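Subtilisin-like protein (Prochloron didemni, PDB 3ZXY) probably acts as a serine endopeptidase of the subtilisin (S8) family, this chain being the protease domain of the longer PatA protein. Local coordinates at residues Leu245-Pro250 and Ser270-Leu275; Val154-Pro159 and Ser181-Gln186; Gln135-Leu140 and Pro235-Val240; His8-Ala13 and Gly105-Asn110; Thr32-Leu37 and Arg75-Pro80. The protein carries 1 engineered substitution. All coordinates share one frame; numbering follows the deposited sequence.

Interaction 1: residues Leu245-Pro250 and Ser270-Leu275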
# COMPACT_ATOMS: atom_id res chain seq x y z
N LEU A 245 -3.62 -10.01 -9.22
CA LEU A 245 -2.96 -10.04 -10.51
C LEU A 245 -3.77 -10.80 -11.56
O LEU A 245 -3.88 -10.36 -12.71
CB LEU A 245 -1.54 -10.62 -10.39
CG LEU A 245 -0.54 -9.77 -9.63
CD1 LEU A 245 0.71 -10.59 -9.38
CD2 LEU A 245 -0.20 -8.49 -10.39
N GLN A 246 -4.37 -11.93 -11.18
CA GLN A 246 -5.11 -12.73 -12.15
C GLN A 246 -6.39 -12.07 -12.64
O GLN A 246 -6.75 -12.19 -13.81
CB GLN A 246 -5.46 -14.09 -11.55
CG GLN A 246 -6.18 -14.97 -12.55
CD GLN A 246 -6.03 -16.44 -12.27
OE1 GLN A 246 -7.02 -17.16 -12.16
NE2 GLN A 246 -4.78 -16.91 -12.22
N SER A 247 -7.06 -11.36 -11.73
CA SER A 247 -8.32 -10.71 -12.03
C SER A 247 -8.14 -9.32 -12.66
O SER A 247 -9.11 -8.75 -13.16
CB SER A 247 -9.20 -10.62 -10.79
OG SER A 247 -8.58 -9.85 -9.76
N ALA A 248 -6.92 -8.81 -12.72
CA ALA A 248 -6.70 -7.49 -13.29
C ALA A 248 -7.20 -7.42 -14.74
O ALA A 248 -7.08 -8.38 -15.53
CB ALA A 248 -5.21 -7.13 -13.23
N LEU A 249 -7.77 -6.28 -15.11
CA LEU A 249 -8.42 -6.13 -16.41
C LEU A 249 -7.53 -5.45 -17.44
O LEU A 249 -6.83 -4.50 -17.13
CB LEU A 249 -9.69 -5.31 -16.24
CG LEU A 249 -10.80 -5.99 -15.45
CD1 LEU A 249 -11.76 -4.93 -14.91
CD2 LEU A 249 -11.48 -7.02 -16.33
N PRO A 250 -7.58 -5.92 -18.70
CA PRO A 250 -6.90 -5.21 -19.81
C PRO A 250 -7.34 -3.76 -19.99
O PRO A 250 -8.43 -3.37 -19.57
CB PRO A 250 -7.30 -6.02 -21.04
CG PRO A 250 -7.67 -7.36 -20.54
CD PRO A 250 -8.19 -7.19 -19.14
N SER A 270 -14.23 -6.49 -7.89
CA SER A 270 -15.31 -7.50 -8.03
C SER A 270 -14.78 -8.80 -8.59
O SER A 270 -15.11 -9.88 -8.09
CB SER A 270 -16.48 -6.96 -8.87
OG SER A 270 -16.07 -6.57 -10.14
N GLY A 271 -13.91 -8.74 -9.58
CA GLY A 271 -13.30 -9.93 -10.14
C GLY A 271 -12.46 -10.71 -9.15
O GLY A 271 -12.48 -11.95 -9.13
N ALA A 272 -11.69 -9.99 -8.35
CA ALA A 272 -10.84 -10.62 -7.35
C ALA A 272 -11.71 -11.37 -6.33
O ALA A 272 -11.40 -12.50 -5.97
CB ALA A 272 -9.97 -9.58 -6.65
N PHE A 273 -12.79 -10.74 -5.90
CA PHE A 273 -13.68 -11.39 -4.94
C PHE A 273 -14.35 -12.60 -5.58
O PHE A 273 -14.47 -13.64 -4.94
CB PHE A 273 -14.71 -10.41 -4.39
CG PHE A 273 -14.24 -9.70 -3.16
CD1 PHE A 273 -13.51 -8.53 -3.24
CD2 PHE A 273 -14.55 -10.20 -1.89
CE1 PHE A 273 -13.08 -7.88 -2.09
CE2 PHE A 273 -14.14 -9.55 -0.75
CZ PHE A 273 -13.40 -8.40 -0.86
N THR A 274 -14.80 -12.47 -6.82
CA THR A 274 -15.46 -13.61 -7.49
C THR A 274 -14.52 -14.82 -7.58
O THR A 274 -14.93 -15.96 -7.38
CB THR A 274 -15.96 -13.19 -8.88
OG1 THR A 274 -16.99 -12.21 -8.69
CG2 THR A 274 -16.55 -14.40 -9.67
N LEU A 275 -13.26 -14.57 -7.89
CA LEU A 275 -12.27 -15.65 -7.99
C LEU A 275 -12.01 -16.27 -6.63
O LEU A 275 -11.94 -17.48 -6.52
CB LEU A 275 -10.93 -15.19 -8.57
CG LEU A 275 -10.77 -15.18 -10.08
CD1 LEU A 275 -9.34 -14.78 -10.41
CD2 LEU A 275 -11.15 -16.52 -10.69
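Ser247, at the C-terminal end of helix 237-247, approaches Ala272 of helix 269-278 with their CA atoms 5.3 Å apart, the closest backbone passage between the segments. The contact is a small helix-helix packing in the C-terminal part of this subtilisin-fold chain. Gly271 makes the approach possible: a CB there would stand tightly against Ser247 CB. Instead, Ser247 CB rests on bare backbone, 3.5 Å from Ala272 N. Asn268, just ahead of the second helix, ties the two segments together by donating to Ser247 O and accepting from Gly271 N.

One turn further along, Leu275 takes over the apolar part. In the conformer described, one of two modelled, its CD1 lies against the extended Gln246 side chain, 3.8 Å from Gln246 CG, and the two side chains cross at about a right angle. The amide end of Gln246 is held elsewhere, with NE2 bonded to the terminal carboxylate of Ser282. Behind the contact, Ala272 also packs on Leu224 of helix 210-230. The hydroxyl of Ser247 sits between the backbone N and the carbonyl carbon (chi1 61°); it bonds back to Leu243 O in its own helix, and Ser247 OG lies 3.4 Å from Ala272 CB.

Interaction 2: residues Val154-Pro159 and Ser181-Gln186; sequences VPAALP and STYEQQ
Gln186, in the short helix 181-186, reaches across to the turn at Ala156-Leu158 and grips it with one amide nitrogen. From CB, the chain sets out with CG in the crowded position between the backbone N and the carbonyl carbon (chi1 71°), then runs extended toward the turn, passing Val161. Gln186 CD comes 3.7 Å from Leu158 O. At the tip, Gln186 NE2 uses both its hydrogens: it donates to Ala156 O at 2.9 Å and also to Leu158 O at 2.9 Å. Both oxygens lie near the amide plane, which fixes the rotation of the group, although NE2 stands above the carbonyl plane of Leu158. OE1 turns to a water that donates to Ala157 O at 2.8 Å and only weakly to Gln186 OE1.

A leucine in place of Gln186 would probably leave the buried carbonyls of Ala156 and Leu158 without these N-H donors and let the turn shift.

Beside the amide, Tyr183 brings CE1 to 3.8 Å from Ala156 CB, while Ala157 N meets the ring at its edge. The tyrosine hydroxyl is bonded outside, to Ala144 O and His153 N. Thr182 CG2 closes the row, 3.5 Å from Ala157 O.

The turn is a type I beta turn, Pro155 to Leu158, entered through a cis peptide before Pro155. Such a cis-proline loop leading into a core strand is also found in subtilisin; here the side chain of Ala156 is about 11 Å from that of Ala211, the engineered position of the predicted charge relay.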
# COMPACT_ATOMS: atom_id res chain seq x y z
N VAL A 154 12.60 0.33 -6.46
CA VAL A 154 12.60 -0.65 -5.39
C VAL A 154 12.02 0.01 -4.14
O VAL A 154 12.27 1.20 -3.88
CB VAL A 154 14.01 -1.23 -5.15
CG1 VAL A 154 14.48 -2.00 -6.38
CG2 VAL A 154 15.04 -0.16 -4.76
N PRO A 155 11.25 -0.74 -3.35
CA PRO A 155 11.02 -2.19 -3.42
C PRO A 155 9.98 -2.70 -4.40
O PRO A 155 9.80 -3.92 -4.50
CB PRO A 155 10.59 -2.51 -1.99
CG PRO A 155 9.90 -1.30 -1.52
CD PRO A 155 10.70 -0.17 -2.11
N ALA A 156 9.28 -1.83 -5.11
CA ALA A 156 8.22 -2.28 -6.03
C ALA A 156 8.65 -3.39 -6.99
O ALA A 156 7.83 -4.25 -7.30
CB ALA A 156 7.67 -1.10 -6.81
N ALA A 157 9.89 -3.36 -7.48
CA ALA A 157 10.39 -4.33 -8.45
C ALA A 157 10.92 -5.65 -7.86
O ALA A 157 11.36 -6.55 -8.60
CB ALA A 157 11.48 -3.68 -9.32
N LEU A 158 10.90 -5.78 -6.53
CA LEU A 158 11.58 -6.90 -5.89
C LEU A 158 10.70 -8.14 -5.82
O LEU A 158 9.49 -8.06 -6.00
CB LEU A 158 12.10 -6.48 -4.52
CG LEU A 158 13.20 -5.42 -4.55
CD1 LEU A 158 13.65 -5.09 -3.13
CD2 LEU A 158 14.39 -5.85 -5.39
N PRO A 159 11.30 -9.31 -5.57
CA PRO A 159 10.51 -10.56 -5.68
C PRO A 159 9.30 -10.66 -4.75
O PRO A 159 9.40 -10.36 -3.56
CB PRO A 159 11.52 -11.65 -5.39
CG PRO A 159 12.85 -11.03 -5.71
CD PRO A 159 12.73 -9.58 -5.37
N SER A 181 9.82 -3.29 -17.03
CA SER A 181 9.43 -4.68 -17.43
C SER A 181 8.87 -5.51 -16.29
O SER A 181 7.91 -6.23 -16.46
CB SER A 181 10.58 -5.43 -18.08
OG SER A 181 11.68 -5.51 -17.20
N THR A 182 9.48 -5.41 -15.11
CA THR A 182 9.05 -6.25 -13.99
C THR A 182 7.64 -5.96 -13.57
O THR A 182 6.94 -6.85 -13.07
CB THR A 182 10.02 -6.07 -12.81
OG1 THR A 182 11.34 -6.35 -13.29
CG2 THR A 182 9.66 -7.02 -11.60
N TYR A 183 7.19 -4.74 -13.79
CA TYR A 183 5.83 -4.36 -13.46
C TYR A 183 4.80 -5.00 -14.38
O TYR A 183 3.62 -5.05 -14.03
CB TYR A 183 5.67 -2.86 -13.54
CG TYR A 183 6.48 -2.02 -12.58
CD1 TYR A 183 7.02 -2.53 -11.40
CD2 TYR A 183 6.66 -0.67 -12.83
CE1 TYR A 183 7.71 -1.73 -10.53
CE2 TYR A 183 7.35 0.15 -11.96
CZ TYR A 183 7.87 -0.37 -10.80
OH TYR A 183 8.55 0.45 -9.91
N GLU A 184 5.18 -5.47 -15.56
CA GLU A 184 4.24 -6.17 -16.43
C GLU A 184 3.82 -7.48 -15.78
O GLU A 184 2.74 -8.01 -16.08
CB GLU A 184 4.87 -6.41 -17.79
CG GLU A 184 3.91 -6.78 -18.92
CD GLU A 184 4.66 -7.03 -20.23
OE1 GLU A 184 5.44 -6.13 -20.66
OE2 GLU A 184 4.46 -8.11 -20.84
N GLN A 185 4.68 -8.04 -14.92
CA GLN A 185 4.39 -9.31 -14.27
C GLN A 185 3.79 -9.13 -12.89
O GLN A 185 2.98 -9.97 -12.46
CB GLN A 185 5.65 -10.19 -14.13
CG GLN A 185 6.13 -10.78 -15.45
CD GLN A 185 7.06 -9.86 -16.23
OE1 GLN A 185 8.08 -9.39 -15.71
NE2 GLN A 185 6.74 -9.65 -17.51
N GLN A 186 4.20 -8.09 -12.17
CA GLN A 186 3.77 -7.95 -10.78
C GLN A 186 3.18 -6.60 -10.42
O GLN A 186 3.01 -6.29 -9.23
CB GLN A 186 4.91 -8.32 -9.83
CG GLN A 186 6.08 -7.35 -9.77
CD GLN A 186 7.22 -7.89 -8.93
OE1 GLN A 186 7.59 -9.06 -9.06
NE2 GLN A 186 7.80 -7.04 -8.10
O HOH W 1 11.03 -9.26 -9.01

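Interaction 3: residues Gln135-Leu140 and Pro235-Val240; sequences QNNVLL and PDPQKV
Asn137 uses both ends of its amide, OD1 on the backbone of Gln238 and ND2 on the side chain of Asp236, at the start of helix 237-247. Its CG is anti to the backbone N (chi1 -163°), and the residue itself sits at left-handed backbone angles. Asn137 OD1 takes the N-H of Gln238 at 2.9 Å, in the carbonyl plane and on a lone pair. Asn137 ND2 donates to Asp236 OD1 at 2.9 Å, from above the carboxylate, whose plane stands 87° to the amide. Lys239 N reaches Asp236 OD1 at 3.2 Å from the opposite face; this is the capping bond of an N-cap aspartate.

An alanine at Asn137 would probably leave Gln238 N without its acceptor and Asp236 OD1 held from one face alone, by Lys239 N.

This helix starts beside the entry to strand 139-143, an inner strand of the parallel sheet of the subtilisin alpha/beta fold. Pro237, in the first turn, lays its ring on the approaching chain, with CG 3.2 Å from Asn137 O. Next along, Leu139 CB touches Pro237 CB at 3.7 Å, and the ring also packs on His107.

Gln238 bends at its second torsion (chi2 -65°), which folds CD back from an extended course. Its CG lies 3.3 Å from Asn137 OD1. Gln238 NE2 donates to Ala160 O while lying 3.8 Å from Leu139 CD1.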
# COMPACT_ATOMS: atom_id res chain seq x y z
N GLN A 135 9.28 -15.23 2.87
CA GLN A 135 9.36 -16.44 3.68
C GLN A 135 8.27 -16.55 4.76
O GLN A 135 7.90 -17.66 5.16
CB GLN A 135 10.75 -16.55 4.30
CG GLN A 135 11.83 -16.73 3.25
CD GLN A 135 13.22 -16.65 3.84
OE1 GLN A 135 13.73 -15.55 4.10
NE2 GLN A 135 13.84 -17.80 4.06
N ASN A 136 7.76 -15.41 5.22
CA ASN A 136 6.71 -15.36 6.25
C ASN A 136 5.30 -15.12 5.69
O ASN A 136 4.34 -14.93 6.46
CB ASN A 136 7.03 -14.27 7.27
CG ASN A 136 8.09 -14.72 8.26
OD1 ASN A 136 7.78 -15.31 9.31
ND2 ASN A 136 9.34 -14.49 7.92
N ASN A 137 5.17 -15.14 4.37
CA ASN A 137 3.90 -14.85 3.70
C ASN A 137 3.25 -13.53 4.15
O ASN A 137 2.09 -13.48 4.58
CB ASN A 137 2.94 -16.03 3.85
CG ASN A 137 1.79 -15.98 2.86
OD1 ASN A 137 1.77 -15.14 1.95
ND2 ASN A 137 0.84 -16.88 3.04
N VAL A 138 4.04 -12.46 4.03
CA VAL A 138 3.60 -11.10 4.31
C VAL A 138 3.65 -10.39 2.97
O VAL A 138 4.67 -10.44 2.29
CB VAL A 138 4.55 -10.41 5.31
CG1 VAL A 138 4.19 -8.94 5.50
CG2 VAL A 138 4.57 -11.17 6.64
N LEU A 139 2.57 -9.74 2.56
CA LEU A 139 2.54 -9.09 1.24
C LEU A 139 2.99 -7.64 1.31
O LEU A 139 2.40 -6.83 2.03
CB LEU A 139 1.12 -9.13 0.68
CG LEU A 139 0.88 -8.38 -0.62
CD1 LEU A 139 1.74 -8.96 -1.74
CD2 LEU A 139 -0.60 -8.45 -1.00
N LEU A 140 4.05 -7.32 0.57
CA LEU A 140 4.51 -5.95 0.43
C LEU A 140 3.82 -5.36 -0.80
O LEU A 140 3.86 -5.95 -1.87
CB LEU A 140 6.04 -5.94 0.26
CG LEU A 140 6.78 -4.66 0.67
CD1 LEU A 140 8.28 -4.89 0.80
CD2 LEU A 140 6.47 -3.57 -0.32
N PRO A 235 -5.47 -16.75 6.62
CA PRO A 235 -5.14 -15.66 5.69
C PRO A 235 -3.86 -15.96 4.90
O PRO A 235 -2.90 -16.47 5.46
CB PRO A 235 -4.91 -14.46 6.62
CG PRO A 235 -5.50 -14.81 7.93
CD PRO A 235 -5.54 -16.29 8.02
N ASP A 236 -3.89 -15.65 3.60
CA ASP A 236 -2.79 -16.01 2.70
C ASP A 236 -2.48 -14.82 1.80
O ASP A 236 -3.04 -14.67 0.71
CB ASP A 236 -3.21 -17.23 1.87
CG ASP A 236 -2.08 -17.84 1.06
OD1 ASP A 236 -1.03 -17.18 0.85
OD2 ASP A 236 -2.26 -19.01 0.59
N PRO A 237 -1.61 -13.93 2.29
CA PRO A 237 -1.31 -12.72 1.57
C PRO A 237 -0.77 -12.94 0.17
O PRO A 237 -1.15 -12.19 -0.75
CB PRO A 237 -0.31 -12.01 2.49
CG PRO A 237 -0.79 -12.42 3.86
CD PRO A 237 -1.10 -13.88 3.68
N GLN A 238 0.10 -13.93 -0.03
CA GLN A 238 0.61 -14.18 -1.37
C GLN A 238 -0.47 -14.70 -2.31
O GLN A 238 -0.45 -14.41 -3.50
CB GLN A 238 1.85 -15.08 -1.36
CG GLN A 238 3.12 -14.33 -0.98
CD GLN A 238 3.52 -13.25 -1.99
OE1 GLN A 238 3.42 -13.45 -3.20
NE2 GLN A 238 3.95 -12.10 -1.50
N LYS A 239 -1.44 -15.43 -1.79
CA LYS A 239 -2.58 -15.84 -2.61
C LYS A 239 -3.41 -14.63 -3.01
O LYS A 239 -3.91 -14.55 -4.14
CB LYS A 239 -3.47 -16.85 -1.86
CG LYS A 239 -4.64 -17.36 -2.70
CD LYS A 239 -5.40 -18.45 -1.96
CE LYS A 239 -6.46 -19.11 -2.84
NZ LYS A 239 -7.36 -19.97 -2.02
N VAL A 240 -3.58 -13.68 -2.08
CA VAL A 240 -4.32 -12.47 -2.40
C VAL A 240 -3.63 -11.68 -3.51
O VAL A 240 -4.28 -11.17 -4.43
CB VAL A 240 -4.57 -11.64 -1.13
CG1 VAL A 240 -4.97 -10.21 -1.49
CG2 VAL A 240 -5.60 -12.34 -0.23

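Interaction 4: residues His8-Ala13 and Gly105-Asn110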
# COMPACT_ATOMS: atom_id res chain seq x y z
N HIS A 8 -10.70 -7.24 12.23
CA HIS A 8 -9.65 -6.76 13.12
C HIS A 8 -8.51 -7.73 13.29
O HIS A 8 -7.46 -7.35 13.77
CB HIS A 8 -10.22 -6.33 14.47
CG HIS A 8 -10.67 -7.46 15.35
ND1 HIS A 8 -11.96 -7.80 15.51
CD2 HIS A 8 -9.94 -8.31 16.20
CE1 HIS A 8 -12.06 -8.82 16.38
NE2 HIS A 8 -10.83 -9.13 16.80
N ASN A 9 -8.70 -8.99 12.89
CA ASN A 9 -7.61 -9.98 12.92
C ASN A 9 -6.58 -9.82 11.79
O ASN A 9 -5.53 -10.46 11.81
CB ASN A 9 -8.18 -11.40 12.90
CG ASN A 9 -8.92 -11.74 14.17
OD1 ASN A 9 -10.12 -12.05 14.16
ND2 ASN A 9 -8.22 -11.67 15.29
N ILE A 10 -6.87 -8.96 10.81
CA ILE A 10 -5.94 -8.66 9.73
C ILE A 10 -5.18 -7.39 10.05
O ILE A 10 -5.79 -6.35 10.33
CB ILE A 10 -6.67 -8.53 8.38
CG1 ILE A 10 -7.37 -9.86 8.07
CG2 ILE A 10 -5.72 -8.12 7.25
CD1 ILE A 10 -6.48 -11.09 8.03
N ARG A 11 -3.86 -7.47 9.99
CA ARG A 11 -2.97 -6.36 10.34
C ARG A 11 -2.31 -5.78 9.10
O ARG A 11 -1.67 -6.50 8.33
CB ARG A 11 -1.91 -6.84 11.33
CG ARG A 11 -2.53 -7.28 12.65
CD ARG A 11 -1.55 -8.02 13.54
NE ARG A 11 -1.33 -9.42 13.14
CZ ARG A 11 -2.10 -10.46 13.40
NH1 ARG A 11 -3.26 -10.36 14.09
NH2 ARG A 11 -1.72 -11.66 12.96
N VAL A 12 -2.48 -4.48 8.94
CA VAL A 12 -1.92 -3.75 7.80
C VAL A 12 -0.95 -2.72 8.36
O VAL A 12 -1.33 -1.87 9.16
CB VAL A 12 -3.02 -3.01 7.02
CG1 VAL A 12 -2.43 -2.28 5.83
CG2 VAL A 12 -4.12 -3.98 6.61
N ALA A 13 0.31 -2.81 7.96
CA ALA A 13 1.34 -1.86 8.38
C ALA A 13 1.50 -0.77 7.33
O ALA A 13 1.49 -1.06 6.13
CB ALA A 13 2.66 -2.56 8.59
N GLY A 105 3.65 -8.82 13.30
CA GLY A 105 2.57 -9.64 12.77
C GLY A 105 1.77 -9.05 11.62
O GLY A 105 0.61 -9.44 11.41
N ALA A 106 2.37 -8.14 10.86
CA ALA A 106 1.71 -7.58 9.69
C ALA A 106 1.38 -8.68 8.69
O ALA A 106 2.19 -9.57 8.46
CB ALA A 106 2.59 -6.53 9.01
N HIS A 107 0.20 -8.60 8.08
CA HIS A 107 -0.15 -9.41 6.90
C HIS A 107 0.20 -8.69 5.62
O HIS A 107 0.56 -9.32 4.62
CB HIS A 107 -1.64 -9.71 6.87
CG HIS A 107 -2.09 -10.58 7.98
ND1 HIS A 107 -2.65 -10.10 9.11
CD2 HIS A 107 -2.07 -11.96 8.12
CE1 HIS A 107 -2.94 -11.10 9.93
NE2 HIS A 107 -2.60 -12.26 9.33
N ILE A 108 0.06 -7.36 5.63
CA ILE A 108 0.29 -6.50 4.49
C ILE A 108 1.15 -5.35 4.97
O ILE A 108 0.95 -4.84 6.08
CB ILE A 108 -1.04 -5.94 3.92
CG1 ILE A 108 -1.88 -7.05 3.31
CG2 ILE A 108 -0.80 -4.83 2.89
CD1 ILE A 108 -3.35 -6.70 3.26
N ILE A 109 2.14 -4.99 4.15
CA ILE A 109 3.02 -3.84 4.41
C ILE A 109 2.87 -2.89 3.23
O ILE A 109 3.22 -3.23 2.10
CB ILE A 109 4.49 -4.29 4.60
CG1 ILE A 109 4.61 -5.20 5.82
CG2 ILE A 109 5.42 -3.08 4.75
CD1 ILE A 109 5.99 -5.79 6.03
N ASN A 110 2.31 -1.72 3.49
CA ASN A 110 2.16 -0.68 2.46
C ASN A 110 3.39 0.21 2.46
O ASN A 110 3.71 0.81 3.48
CB ASN A 110 0.91 0.17 2.78
CG ASN A 110 0.61 1.22 1.72
OD1 ASN A 110 -0.25 1.00 0.86
ND2 ASN A 110 1.32 2.36 1.74
O HOH W 2 0.46 -12.51 11.38
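The His107 ring and the Arg11 guanidinium meet with their planes 37° apart, His107 CE1 lying 3.3 Å above one face of the guanidinium and offset toward its rim. At the edge of that group, Arg11 NE donates to Gly105 O at 2.6 Å, and a water in the guanidinium plane bridges Arg11 NH2 to the same oxygen. One face of the imidazole receives Ile10 CD1 in a CH-pi contact, 4.1 Å from the ring centroid. At its edge, His107 ND1 accepts the backbone N-H of Arg11 at 3.0 Å, almost straight at 178°.

These groups stand at the entry to two neighbouring parallel strands, 11-16 and 108-111, in the central sheet of the subtilisin fold. Gly105 ends helix 91-103 in a Schellman motif, and the chain then turns into its strand. Val12 and Ile108 face helix 210-230; Ala13 and Ile109 face helix 91-103, and Ala13 CB also meets Ala106 CB at 4.0 Å. Arg11 O accepts from His107 N at 2.8 Å and weakly from Ile108 N.

Further on, the side chain of Asn110 is about 5 Å from that of Asp16 of the predicted charge relay, its OD1 bonded to Ser218 OG. The ladder continues with Ala13 N to Ile108 O, and Asn110 N donates to Ala13 O at 2.8 Å.

Interaction 5: residues Thr32-Leu37 and Arg75-Pro80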
# COMPACT_ATOMS: atom_id res chain seq x y z
N THR A 32 -1.86 1.21 16.06
CA THR A 32 -0.76 1.12 16.99
C THR A 32 0.46 1.70 16.32
O THR A 32 0.77 1.33 15.20
CB THR A 32 -0.46 -0.33 17.41
OG1 THR A 32 -1.65 -0.94 17.93
CG2 THR A 32 0.65 -0.36 18.47
N VAL A 33 1.13 2.63 16.99
CA VAL A 33 2.36 3.21 16.48
C VAL A 33 3.54 2.41 17.02
O VAL A 33 3.63 2.15 18.24
CB VAL A 33 2.48 4.68 16.90
CG1 VAL A 33 3.81 5.24 16.44
CG2 VAL A 33 1.32 5.48 16.32
N LEU A 34 4.42 2.00 16.11
CA LEU A 34 5.59 1.20 16.41
C LEU A 34 6.84 2.04 16.13
O LEU A 34 7.33 2.08 15.00
CB LEU A 34 5.61 -0.07 15.57
CG LEU A 34 4.45 -1.04 15.76
CD1 LEU A 34 4.57 -2.21 14.79
CD2 LEU A 34 4.37 -1.54 17.19
N PRO A 35 7.34 2.74 17.16
CA PRO A 35 8.51 3.57 16.93
C PRO A 35 9.68 2.74 16.46
O PRO A 35 9.99 1.69 17.03
CB PRO A 35 8.80 4.18 18.31
CG PRO A 35 7.54 4.02 19.08
CD PRO A 35 6.87 2.80 18.55
N THR A 36 10.31 3.19 15.40
CA THR A 36 11.49 2.54 14.94
C THR A 36 12.52 3.63 15.14
O THR A 36 12.62 4.11 16.27
CB THR A 36 11.20 1.91 13.57
OG1 THR A 36 10.06 1.05 13.76
CG2 THR A 36 12.35 1.06 13.07
N LEU A 37 13.26 4.08 14.14
CA LEU A 37 14.32 5.06 14.43
C LEU A 37 13.91 6.49 14.09
O LEU A 37 14.41 7.44 14.71
CB LEU A 37 15.63 4.65 13.75
CG LEU A 37 16.40 3.59 14.55
CD1 LEU A 37 17.72 3.24 13.88
CD2 LEU A 37 16.65 4.05 15.99
N ARG A 75 -6.78 -3.92 11.76
CA ARG A 75 -5.80 -3.34 12.69
C ARG A 75 -4.65 -2.70 11.94
O ARG A 75 -4.07 -3.32 11.04
CB ARG A 75 -5.28 -4.42 13.63
CG ARG A 75 -6.13 -4.63 14.87
CD ARG A 75 -5.31 -5.33 15.94
NE ARG A 75 -4.10 -4.57 16.28
CZ ARG A 75 -2.96 -5.09 16.73
NH1 ARG A 75 -2.82 -6.40 16.92
NH2 ARG A 75 -1.94 -4.28 16.99
N GLY A 76 -4.35 -1.45 12.28
CA GLY A 76 -3.29 -0.69 11.62
C GLY A 76 -2.04 -0.66 12.47
O GLY A 76 -2.10 -0.43 13.69
N LEU A 77 -0.90 -0.92 11.82
CA LEU A 77 0.41 -0.82 12.43
C LEU A 77 1.13 0.33 11.76
O LEU A 77 1.46 0.28 10.56
CB LEU A 77 1.21 -2.12 12.31
CG LEU A 77 0.56 -3.39 12.85
CD1 LEU A 77 1.42 -4.59 12.49
CD2 LEU A 77 0.34 -3.29 14.36
N ILE A 78 1.33 1.41 12.51
CA ILE A 78 1.97 2.59 11.94
C ILE A 78 3.47 2.53 12.25
O ILE A 78 3.86 2.52 13.42
CB ILE A 78 1.39 3.91 12.50
CG1 ILE A 78 -0.14 3.98 12.34
CG2 ILE A 78 2.08 5.10 11.86
CD1 ILE A 78 -0.68 3.59 10.99
N VAL A 79 4.29 2.50 11.20
CA VAL A 79 5.74 2.32 11.35
C VAL A 79 6.42 3.47 10.62
O VAL A 79 6.76 3.35 9.43
CB VAL A 79 6.22 0.94 10.81
CG1 VAL A 79 7.71 0.72 11.10
CG2 VAL A 79 5.39 -0.19 11.43
N PRO A 80 6.59 4.61 11.30
CA PRO A 80 7.13 5.75 10.57
C PRO A 80 8.60 5.55 10.20
O PRO A 80 9.45 5.24 11.06
CB PRO A 80 6.89 6.94 11.51
CG PRO A 80 5.86 6.47 12.46
CD PRO A 80 6.12 5.01 12.64
O HOH W 3 -3.44 -1.61 16.09
O HOH W 4 9.63 5.42 13.83
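Thr32 O takes the N-H of Ile78 in a bond of 2.7 Å, nearly straight at 171°, and is also approached by the CA-H of Leu77. On either side of it the ladder goes on: Thr32 N donates to Gly76 O at 2.9 Å and Leu34 N to Ile78 O at 2.8 Å. Beyond the first rung a water lies between Thr32 OG1 and Arg75, accepting from Arg75 NE at 3.0 Å in the plane of the guanidinium. Arg75 also forms a long, weak ion pair with Asp30.

Strand 30-33 is the outermost strand on this side of the parallel sheet of the subtilisin fold, and 75-80 is its inner neighbour, itself paired with 11-16. On one face, Val33 CG2 packs on Ile78 CB, and Ile78 continues the layer onto Ile14. On the other are Thr32 and Leu77; just past the strand Leu34, with CG anti to the carbonyl carbon (chi1 -61°), touches Leu77 CB and Val79 CG2 with its CD1, the latter at 4.0 Å. Helix 91-103 covers this side, with Arg100 against Leu34 and Thr36.

After the strand, Thr36 OG1 donates back to Leu34 O from above that carbonyl's plane and lies 3.6 Å from Val79 CG1. A second water accepts from Thr36 N and donates to Pro80 O, at 2.8 Å from the latter; the side chain of Pro80 is about 7 Å from that of Asp16 of the predicted charge relay.

In the fold
Interactions 5, 4 and 3 follow one another across the parallel sheet. Interactions 4 and 5, with centres about 11 Å apart, are joined through Val12 N to Arg75 O and Val12 O to Leu77 N; interactions 3 and 4, with centres about 10 Å apart, through Leu139 and the backbone of His107 and Ile109. Helix 237-247 carries both interaction 3, at its start, and interaction 1, at its end, their centres about 17 Å apart. Interaction 2 touches interaction 1 where Leu245 packs on Gln185 and Gln186. Of the five, interaction 4 comes nearest the predicted charge relay, the Asn110 side chain being about 5 Å from that of Asp16 and about 7 Å from that of His51, whereas interactions 1 and 3 lie away from it.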